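Local structure of putative baseplate protein (Unidentified phage, 2FSD) at residues G58-V69 / K131-L141; I34-V45 / P79-F87. The protein probably recognises the saccharide receptor on the surface of Lactococcus lactis cells, as the head domain of a phage receptor-binding protein. One frame throughout, in Å; residues are numbered along the deposited sequence.

Contact 1 of 2, residues G58-V69 / K131-L141; sequences GVIYVRGNSIPV and KTISFALSAPL
An antiparallel strand pair of the phage head-domain beta barrel, interrupted by a G1 beta bulge, joins 59-68 to 132-140. Paired backbone hydrogen bonds link Ile-60 with Ala-139, Val-62 with Leu-137 and Gly-64 with Phe-135; at the far end Leu-141 N bonds Gly-58 O at 2.6 Å, almost straight at 175°. On the face carrying Val-62, Leu-137 and Phe-135, the Val-62 and Leu-137 side chains lie side by side and point the same way, and CG2 of Val-62 presses on CD1 of Leu-137 at 3.4 Å, tight for two methyls. The Phe-135 ring folds back over its neighbour strand: CG sits between the backbone N and the carbonyl carbon (chi1 68°), which lays the ring flat against Gly-64, with Gly-64 N over the ring centre and Gly-64 CA 4.1 Å from the ring centroid in a CH-pi contact. Ile-118 of strand 117-121 packs against both Val-62 and Phe-135. On the other face Tyr-61 CD1 meets Ser-138 CB at 3.4 Å. Ala-136 N is hydrogen-bonded to Ser-97 OG of the second subunit, and Leu-137 and Ser-138 pair with a strand of that subunit, carrying the sheet across the interface. At the bulge Ser-66 and Ile-67 both face Ile-133. Ile-67 N donates to Ile-133 O at 2.9 Å, almost straight at 178°, while the extra residue's amide, Ser-66 N, is gripped instead by Ser-134 OG at 3.0 Å.

Contact 2 of 2, residues I34-V45 / P79-F87; sequences IPWTDLNRASGV and PVGTFPPAF
Asn-40 and Thr-82 form the hydrogen-bonded pair of this short antiparallel junction: Thr-82 N bonds Asn-40 O at 2.7 Å, and Asn-40 N returns to Thr-82 O at 3.1 Å. Ala-42 N adds a third backbone bond, to Val-80 O at 2.8 Å. Two waters stitch the margins, one joining Thr-82 OG1 to Phe-83 O and, weakly, to Asn-40 ND2, the other bridging Ser-43 O and Pro-79 O.

Apolar contacts carry the junction on, past the end of strand 77-82, into the 83-87 loop. Ile-34 lays CG2 over one face of the Phe-87 ring, 3.6 Å from CZ, a CH-pi contact; with CG2 anti to the backbone N, its other branch (chi1 -54°) carries CD1 to Ala-86 CB. Thr-37 CB comes to the edge of the same ring, 3.8 Å from CE2, while Thr-37 OG1 donates a hydrogen bond to Pro-35 O. Leu-39 and Phe-83 run side by side, CD2 lying over the ring face, 4.0 Å from CE1. Beyond the pairing, Ala-42 CB touches Pro-79 CB at 3.7 Å.

Val-80 and Gly-81 both face Ile-118, a classic beta bulge, and the pairing of 34-41 with 77-82 is the seam that closes the antiparallel barrel.

In the fold
Contact 1 and contact 2 belong to one closed antiparallel sheet, their centres about 11 Å apart. Strand 50-56 lies between 34-41 and 59-68, so the strands of the two contacts are not direct neighbours on that side, yet side chains still reach across. Ile-60 CD1 packs on Phe-87 CD1 at 3.7 Å inside the barrel, and Val-45 CG1 approaches Pro-68 O at 3.6 Å near the bulge. The guanidinium of Arg-63 lies against the face of the Trp-36 indole in a cation-pi contact, with Arg-63 NH2 3.1 Å from Trp-36 NE1. Ile-118 of strand 117-121, already against contact 1, also packs on Leu-39 of contact 2. The second subunit meets contact 1 but does not touch contact 2.

Contact 1 of 2, residues G58-V69 / K131-L141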
loop_
_atom_site.group_PDB
_atom_site.type_symbol
_atom_site.label_atom_id
_atom_site.label_comp_id
_atom_site.label_asym_id
_atom_site.label_seq_id
_atom_site.Cartn_x
_atom_site.Cartn_y
_atom_site.Cartn_z
ATOM N N GLY A 58 7.765 17.081 -7.845
ATOM C CA GLY A 58 7.300 17.227 -6.453
ATOM C C GLY A 58 6.675 15.998 -5.818
ATOM O O GLY A 58 6.146 16.070 -4.701
ATOM N N VAL A 59 6.756 14.866 -6.525
ATOM C CA VAL A 59 6.159 13.591 -6.104
ATOM C C VAL A 59 7.252 12.518 -6.052
ATOM O O VAL A 59 8.006 12.315 -7.022
ATOM C CB VAL A 59 5.065 13.132 -7.094
ATOM C CG1 VAL A 59 4.538 11.738 -6.738
ATOM C CG2 VAL A 59 3.913 14.148 -7.140
ATOM N N ILE A 60 7.327 11.834 -4.915
ATOM C CA ILE A 60 8.264 10.743 -4.743
ATOM C C ILE A 60 7.558 9.405 -5.005
ATOM O O ILE A 60 6.420 9.200 -4.573
ATOM C CB ILE A 60 8.923 10.785 -3.339
ATOM C CG1 ILE A 60 10.080 9.778 -3.257
ATOM C CG2 ILE A 60 7.900 10.533 -2.225
ATOM C CD1 ILE A 60 10.909 9.886 -1.990
ATOM N N TYR A 61 8.248 8.523 -5.728
ATOM C CA TYR A 61 7.814 7.165 -6.012
ATOM C C TYR A 61 8.830 6.206 -5.412
ATOM O O TYR A 61 10.027 6.383 -5.585
ATOM C CB TYR A 61 7.742 6.910 -7.525
ATOM C CG TYR A 61 6.836 7.865 -8.258
ATOM C CD1 TYR A 61 5.558 7.482 -8.632
ATOM C CD2 TYR A 61 7.248 9.156 -8.556
ATOM C CE1 TYR A 61 4.707 8.358 -9.285
ATOM C CE2 TYR A 61 6.400 10.044 -9.204
ATOM C CZ TYR A 61 5.129 9.632 -9.565
ATOM O OH TYR A 61 4.282 10.486 -10.212
ATOM N N VAL A 62 8.350 5.187 -4.716
ATOM C CA VAL A 62 9.221 4.175 -4.143
ATOM C C VAL A 62 8.675 2.806 -4.531
ATOM O O VAL A 62 7.472 2.567 -4.473
ATOM C CB VAL A 62 9.326 4.293 -2.607
ATOM C CG1 VAL A 62 10.551 3.547 -2.098
ATOM C CG2 VAL A 62 9.378 5.746 -2.167
ATOM N N ARG A 63 9.571 1.915 -4.940
ATOM C CA ARG A 63 9.190 0.537 -5.239
ATOM C C ARG A 63 10.194 -0.469 -4.700
ATOM O O ARG A 63 11.384 -0.202 -4.636
ATOM C CB ARG A 63 9.005 0.333 -6.740
ATOM C CG ARG A 63 10.186 0.758 -7.578
ATOM C CD ARG A 63 9.988 0.280 -9.000
ATOM N NE ARG A 63 11.029 0.776 -9.890
ATOM C CZ ARG A 63 10.913 0.836 -11.215
ATOM N NH1 ARG A 63 9.802 0.450 -11.823
ATOM N NH2 ARG A 63 11.912 1.308 -11.940
ATOM N N GLY A 64 9.673 -1.628 -4.316
ATOM C CA GLY A 64 10.469 -2.749 -3.883
ATOM C C GLY A 64 10.046 -3.962 -4.680
ATOM O O GLY A 64 8.853 -4.170 -4.936
ATOM N N ASN A 65 11.033 -4.745 -5.096
ATOM C CA ASN A 65 10.783 -5.977 -5.804
ATOM C C ASN A 65 11.654 -7.123 -5.248
ATOM O O ASN A 65 12.882 -7.104 -5.357
ATOM C CB ASN A 65 10.992 -5.766 -7.312
ATOM C CG ASN A 65 10.481 -6.914 -8.125
ATOM O OD1 ASN A 65 11.064 -7.992 -8.121
ATOM N ND2 ASN A 65 9.372 -6.706 -8.816
ATOM N N SER A 66 10.978 -8.090 -4.627
ATOM C CA SER A 66 11.584 -9.279 -4.053
ATOM C C SER A 66 12.760 -8.924 -3.162
ATOM O O SER A 66 13.869 -9.403 -3.351
ATOM C CB SER A 66 12.004 -10.265 -5.151
ATOM O OG SER A 66 10.879 -10.796 -5.831
ATOM N N ILE A 67 12.504 -8.077 -2.174
ATOM C CA ILE A 67 13.543 -7.688 -1.234
ATOM C C ILE A 67 13.524 -8.652 -0.049
ATOM O O ILE A 67 12.528 -8.726 0.659
ATOM C CB ILE A 67 13.356 -6.265 -0.744
ATOM C CG1 ILE A 67 13.393 -5.303 -1.939
ATOM C CG2 ILE A 67 14.463 -5.911 0.255
ATOM C CD1 ILE A 67 12.733 -3.963 -1.670
ATOM N N PRO A 68 14.630 -9.391 0.170
ATOM C CA PRO A 68 14.682 -10.278 1.325
ATOM C C PRO A 68 14.769 -9.491 2.633
ATOM O O PRO A 68 15.704 -8.719 2.814
ATOM C CB PRO A 68 15.969 -11.091 1.087
ATOM C CG PRO A 68 16.417 -10.773 -0.324
ATOM C CD PRO A 68 15.888 -9.425 -0.598
ATOM N N VAL A 69 13.800 -9.689 3.529
ATOM C CA VAL A 69 13.805 -9.024 4.846
ATOM C C VAL A 69 13.960 -9.992 6.049
ATOM O O VAL A 69 13.717 -11.196 5.928
ATOM C CB VAL A 69 12.541 -8.126 5.033
ATOM C CG1 VAL A 69 12.619 -6.900 4.086
ATOM C CG2 VAL A 69 11.221 -8.924 4.800
ATOM N N LYS A 131 10.964 -14.220 4.229
ATOM C CA LYS A 131 10.141 -13.573 3.217
ATOM C C LYS A 131 10.937 -12.567 2.372
ATOM O O LYS A 131 11.943 -12.014 2.828
ATOM C CB LYS A 131 8.935 -12.895 3.876
ATOM C CG LYS A 131 8.051 -13.836 4.750
ATOM C CD LYS A 131 7.463 -14.983 3.952
ATOM C CE LYS A 131 6.618 -15.896 4.788
ATOM N NZ LYS A 131 5.865 -16.890 3.938
ATOM N N THR A 132 10.499 -12.387 1.120
ATOM C CA THR A 132 10.917 -11.261 0.282
ATOM C C THR A 132 9.713 -10.345 0.199
ATOM O O THR A 132 8.577 -10.824 0.209
ATOM C CB THR A 132 11.317 -11.686 -1.170
ATOM O OG1 THR A 132 10.271 -12.483 -1.747
ATOM C CG2 THR A 132 12.607 -12.470 -1.196
ATOM N N ILE A 133 9.938 -9.038 0.115
ATOM C CA ILE A 133 8.821 -8.084 -0.044
ATOM C C ILE A 133 8.821 -7.331 -1.392
ATOM O O ILE A 133 9.869 -6.990 -1.938
ATOM C CB ILE A 133 8.738 -7.062 1.145
ATOM C CG1 ILE A 133 9.990 -6.180 1.216
ATOM C CG2 ILE A 133 8.534 -7.810 2.458
ATOM C CD1 ILE A 133 9.846 -4.987 2.129
ATOM N N SER A 134 7.616 -7.108 -1.902
ATOM C CA SER A 134 7.367 -6.295 -3.070
ATOM C C SER A 134 6.286 -5.267 -2.732
ATOM O O SER A 134 5.322 -5.557 -2.006
ATOM C CB SER A 134 6.912 -7.155 -4.262
ATOM O OG SER A 134 7.940 -8.027 -4.722
ATOM N N PHE A 135 6.466 -4.053 -3.256
ATOM C CA PHE A 135 5.514 -2.970 -3.043
ATOM C C PHE A 135 5.765 -1.841 -4.028
ATOM O O PHE A 135 6.814 -1.783 -4.670
ATOM C CB PHE A 135 5.604 -2.429 -1.611
ATOM C CG PHE A 135 6.895 -1.707 -1.316
ATOM C CD1 PHE A 135 6.988 -0.324 -1.483
ATOM C CD2 PHE A 135 8.012 -2.404 -0.879
ATOM C CE1 PHE A 135 8.179 0.346 -1.224
ATOM C CE2 PHE A 135 9.201 -1.746 -0.617
ATOM C CZ PHE A 135 9.292 -0.373 -0.790
ATOM N N ALA A 136 4.794 -0.936 -4.116
ATOM C CA ALA A 136 4.970 0.322 -4.823
ATOM C C ALA A 136 4.130 1.415 -4.154
ATOM O O ALA A 136 2.970 1.203 -3.764
ATOM C CB ALA A 136 4.614 0.176 -6.299
ATOM N N LEU A 137 4.723 2.581 -3.997
ATOM C CA LEU A 137 4.004 3.689 -3.399
ATOM C C LEU A 137 4.467 5.022 -3.960
ATOM O O LEU A 137 5.506 5.108 -4.611
ATOM C CB LEU A 137 4.113 3.652 -1.870
ATOM C CG LEU A 137 5.492 3.680 -1.213
ATOM C CD1 LEU A 137 6.146 5.076 -1.250
ATOM C CD2 LEU A 137 5.351 3.197 0.219
ATOM N N SER A 138 3.650 6.043 -3.723
ATOM C CA SER A 138 3.970 7.401 -4.129
ATOM C C SER A 138 3.070 8.423 -3.423
ATOM O O SER A 138 1.922 8.138 -3.096
ATOM C CB SER A 138 3.864 7.557 -5.647
ATOM O OG SER A 138 2.531 7.459 -6.088
ATOM N N ALA A 139 3.633 9.597 -3.163
ATOM C CA ALA A 139 2.879 10.739 -2.671
ATOM C C ALA A 139 3.625 12.034 -2.993
ATOM O O ALA A 139 4.842 12.021 -3.229
ATOM C CB ALA A 139 2.642 10.623 -1.191
ATOM N N PRO A 140 2.897 13.165 -3.014
ATOM C CA PRO A 140 3.584 14.449 -3.143
ATOM C C PRO A 140 4.539 14.716 -1.974
ATOM O O PRO A 140 4.288 14.279 -0.847
ATOM C CB PRO A 140 2.432 15.477 -3.157
ATOM C CG PRO A 140 1.213 14.750 -2.646
ATOM C CD PRO A 140 1.427 13.303 -2.928
ATOM N N LEU A 141 5.634 15.415 -2.241
ATOM C CA LEU A 141 6.501 15.880 -1.161
ATOM C C LEU A 141 5.711 16.809 -0.239
ATOM O O LEU A 141 4.672 17.355 -0.640
ATOM C CB LEU A 141 7.758 16.581 -1.705
ATOM C CG LEU A 141 8.734 15.677 -2.476
ATOM C CD1 LEU A 141 9.920 16.466 -3.032
ATOM C CD2 LEU A 141 9.216 14.535 -1.605
HETATM O O HOH W 1 11.028 -12.200 6.487
HETATM O O HOH W 2 14.265 -13.161 4.012
#

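Contact 2 of 2, residues I34-V45 / P79-F87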
loop_
_atom_site.group_PDB
_atom_site.type_symbol
_atom_site.label_atom_id
_atom_site.label_comp_id
_atom_site.label_asym_id
_atom_site.label_seq_id
_atom_site.Cartn_x
_atom_site.Cartn_y
_atom_site.Cartn_z
ATOM N N ILE A 34 14.890 13.764 -9.117
ATOM C CA ILE A 34 15.867 12.733 -8.811
ATOM C C ILE A 34 15.523 11.486 -9.634
ATOM O O ILE A 34 14.405 10.970 -9.537
ATOM C CB ILE A 34 15.834 12.361 -7.309
ATOM C CG1 ILE A 34 15.992 13.605 -6.420
ATOM C CG2 ILE A 34 16.909 11.330 -6.977
ATOM C CD1 ILE A 34 17.401 14.155 -6.347
ATOM N N PRO A 35 16.483 10.977 -10.432
ATOM C CA PRO A 35 16.195 9.722 -11.144
ATOM C C PRO A 35 16.095 8.520 -10.189
ATOM O O PRO A 35 16.332 8.650 -8.975
ATOM C CB PRO A 35 17.394 9.567 -12.086
ATOM C CG PRO A 35 18.483 10.324 -11.439
ATOM C CD PRO A 35 17.842 11.474 -10.724
ATOM N N TRP A 36 15.724 7.370 -10.743
ATOM C CA TRP A 36 15.694 6.131 -9.997
ATOM C C TRP A 36 17.047 5.944 -9.306
ATOM O O TRP A 36 18.108 6.005 -9.957
ATOM C CB TRP A 36 15.413 4.951 -10.918
ATOM C CG TRP A 36 13.952 4.716 -11.292
ATOM C CD1 TRP A 36 13.453 4.555 -12.550
ATOM C CD2 TRP A 36 12.837 4.561 -10.400
ATOM N NE1 TRP A 36 12.102 4.321 -12.507
ATOM C CE2 TRP A 36 11.692 4.322 -11.201
ATOM C CE3 TRP A 36 12.689 4.593 -9.004
ATOM C CZ2 TRP A 36 10.415 4.130 -10.652
ATOM C CZ3 TRP A 36 11.424 4.402 -8.458
ATOM C CH2 TRP A 36 10.302 4.177 -9.284
ATOM N N THR A 37 16.992 5.756 -7.986
ATOM C CA THR A 37 18.164 5.629 -7.126
ATOM C C THR A 37 17.906 4.491 -6.145
ATOM O O THR A 37 16.823 4.405 -5.580
ATOM C CB THR A 37 18.394 6.919 -6.328
ATOM O OG1 THR A 37 18.424 8.036 -7.224
ATOM C CG2 THR A 37 19.690 6.867 -5.524
ATOM N N ASP A 38 18.900 3.619 -5.967
ATOM C CA ASP A 38 18.835 2.565 -4.963
ATOM C C ASP A 38 18.837 3.170 -3.559
ATOM O O ASP A 38 19.627 4.067 -3.256
ATOM C CB ASP A 38 20.035 1.611 -5.088
ATOM C CG ASP A 38 20.060 0.860 -6.401
ATOM O OD1 ASP A 38 18.983 0.433 -6.899
ATOM O OD2 ASP A 38 21.183 0.700 -6.939
ATOM N N LEU A 39 17.965 2.670 -2.693
ATOM C CA LEU A 39 18.037 3.029 -1.290
ATOM C C LEU A 39 19.203 2.261 -0.689
ATOM O O LEU A 39 19.643 1.251 -1.252
ATOM C CB LEU A 39 16.757 2.679 -0.542
ATOM C CG LEU A 39 15.581 3.639 -0.675
ATOM C CD1 LEU A 39 15.094 3.693 -2.114
ATOM C CD2 LEU A 39 14.457 3.206 0.275
ATOM N N ASN A 40 19.700 2.766 0.436
ATOM C CA ASN A 40 20.649 2.034 1.276
ATOM C C ASN A 40 19.854 1.073 2.143
ATOM O O ASN A 40 18.886 1.477 2.785
ATOM C CB ASN A 40 21.479 3.005 2.142
ATOM C CG ASN A 40 22.177 4.089 1.298
ATOM O OD1 ASN A 40 22.785 3.784 0.274
ATOM N ND2 ASN A 40 22.055 5.354 1.712
ATOM N N ARG A 41 20.244 -0.194 2.140
ATOM C CA ARG A 41 19.533 -1.210 2.906
ATOM C C ARG A 41 20.054 -1.322 4.338
ATOM O O ARG A 41 21.277 -1.319 4.581
ATOM C CB ARG A 41 19.628 -2.573 2.224
ATOM C CG ARG A 41 18.930 -2.635 0.878
ATOM C CD ARG A 41 19.621 -3.622 -0.011
ATOM N NE ARG A 41 19.118 -3.616 -1.386
ATOM C CZ ARG A 41 18.341 -4.555 -1.926
ATOM N NH1 ARG A 41 17.924 -5.594 -1.217
ATOM N NH2 ARG A 41 17.984 -4.459 -3.200
ATOM N N ALA A 42 19.104 -1.451 5.268
ATOM C CA ALA A 42 19.390 -1.571 6.703
ATOM C C ALA A 42 20.031 -2.921 6.982
ATOM O O ALA A 42 19.980 -3.825 6.150
ATOM C CB ALA A 42 18.088 -1.407 7.520
ATOM N N SER A 43 20.636 -3.072 8.155
ATOM C CA SER A 43 21.261 -4.341 8.510
ATOM C C SER A 43 20.262 -5.513 8.475
ATOM O O SER A 43 19.060 -5.351 8.717
ATOM C CB SER A 43 21.953 -4.257 9.875
ATOM O OG SER A 43 21.269 -3.415 10.774
ATOM N N GLY A 44 20.774 -6.689 8.129
ATOM C CA GLY A 44 19.965 -7.897 8.076
ATOM C C GLY A 44 19.170 -8.041 6.794
ATOM O O GLY A 44 18.604 -9.107 6.518
ATOM N N VAL A 45 19.128 -6.975 6.002
ATOM C CA VAL A 45 18.340 -6.965 4.780
ATOM C C VAL A 45 19.196 -7.589 3.704
ATOM O O VAL A 45 20.394 -7.298 3.616
ATOM C CB VAL A 45 17.931 -5.528 4.393
ATOM C CG1 VAL A 45 17.244 -5.497 3.014
ATOM C CG2 VAL A 45 17.029 -4.952 5.473
ATOM N N PRO A 79 13.340 -2.548 9.966
ATOM C CA PRO A 79 13.897 -1.619 8.965
ATOM C C PRO A 79 14.335 -2.301 7.683
ATOM O O PRO A 79 14.840 -3.433 7.712
ATOM C CB PRO A 79 15.100 -0.992 9.680
ATOM C CG PRO A 79 14.883 -1.242 11.126
ATOM C CD PRO A 79 14.129 -2.531 11.214
ATOM N N VAL A 80 14.117 -1.623 6.557
ATOM C CA VAL A 80 14.442 -2.183 5.238
ATOM C C VAL A 80 15.473 -1.312 4.521
ATOM O O VAL A 80 16.555 -1.792 4.172
ATOM C CB VAL A 80 13.175 -2.349 4.359
ATOM C CG1 VAL A 80 13.507 -3.099 3.052
ATOM C CG2 VAL A 80 12.088 -3.083 5.139
ATOM N N GLY A 81 15.144 -0.042 4.303
ATOM C CA GLY A 81 16.067 0.868 3.628
ATOM C C GLY A 81 15.979 2.302 4.100
ATOM O O GLY A 81 15.093 2.653 4.873
ATOM N N THR A 82 16.933 3.119 3.660
ATOM C CA THR A 82 16.924 4.551 3.945
ATOM C C THR A 82 17.149 5.348 2.645
ATOM O O THR A 82 17.795 4.869 1.698
ATOM C CB THR A 82 18.010 4.966 5.002
ATOM O OG1 THR A 82 19.302 4.511 4.588
ATOM C CG2 THR A 82 17.698 4.406 6.383
ATOM N N PHE A 83 16.625 6.567 2.602
ATOM C CA PHE A 83 16.817 7.411 1.413
ATOM C C PHE A 83 18.199 8.081 1.441
ATOM O O PHE A 83 18.628 8.587 2.491
ATOM C CB PHE A 83 15.723 8.464 1.311
ATOM C CG PHE A 83 14.344 7.884 1.178
ATOM C CD1 PHE A 83 13.920 7.347 -0.038
ATOM C CD2 PHE A 83 13.466 7.859 2.273
ATOM C CE1 PHE A 83 12.654 6.791 -0.169
ATOM C CE2 PHE A 83 12.187 7.313 2.140
ATOM C CZ PHE A 83 11.783 6.780 0.923
ATOM N N PRO A 84 18.920 8.062 0.302
ATOM C CA PRO A 84 20.086 8.946 0.205
ATOM C C PRO A 84 19.695 10.415 0.447
ATOM O O PRO A 84 18.547 10.789 0.178
ATOM C CB PRO A 84 20.567 8.727 -1.226
ATOM C CG PRO A 84 20.108 7.341 -1.559
ATOM C CD PRO A 84 18.767 7.230 -0.907
ATOM N N PRO A 85 20.623 11.227 1.007
ATOM C CA PRO A 85 20.435 12.669 1.260
ATOM C C PRO A 85 20.002 13.515 0.062
ATOM O O PRO A 85 19.618 14.663 0.247
ATOM C CB PRO A 85 21.823 13.138 1.715
ATOM C CG PRO A 85 22.486 11.966 2.220
ATOM C CD PRO A 85 21.931 10.764 1.500
ATOM N N ALA A 86 20.100 12.986 -1.150
ATOM C CA ALA A 86 19.602 13.692 -2.317
ATOM C C ALA A 86 18.086 13.925 -2.217
ATOM O O ALA A 86 17.598 14.968 -2.663
ATOM C CB ALA A 86 19.950 12.923 -3.604
ATOM N N PHE A 87 17.358 12.972 -1.621
ATOM C CA PHE A 87 15.888 13.043 -1.536
ATOM C C PHE A 87 15.383 14.053 -0.504
ATOM O O PHE A 87 14.214 14.426 -0.529
ATOM C CB PHE A 87 15.268 11.657 -1.271
ATOM C CG PHE A 87 15.408 10.710 -2.427
ATOM C CD1 PHE A 87 14.342 10.468 -3.278
ATOM C CD2 PHE A 87 16.628 10.083 -2.688
ATOM C CE1 PHE A 87 14.482 9.606 -4.368
ATOM C CE2 PHE A 87 16.774 9.219 -3.768
ATOM C CZ PHE A 87 15.697 8.981 -4.605
HETATM O O HOH W 3 20.202 6.974 3.964
HETATM O O HOH W 4 16.442 -4.829 9.507
#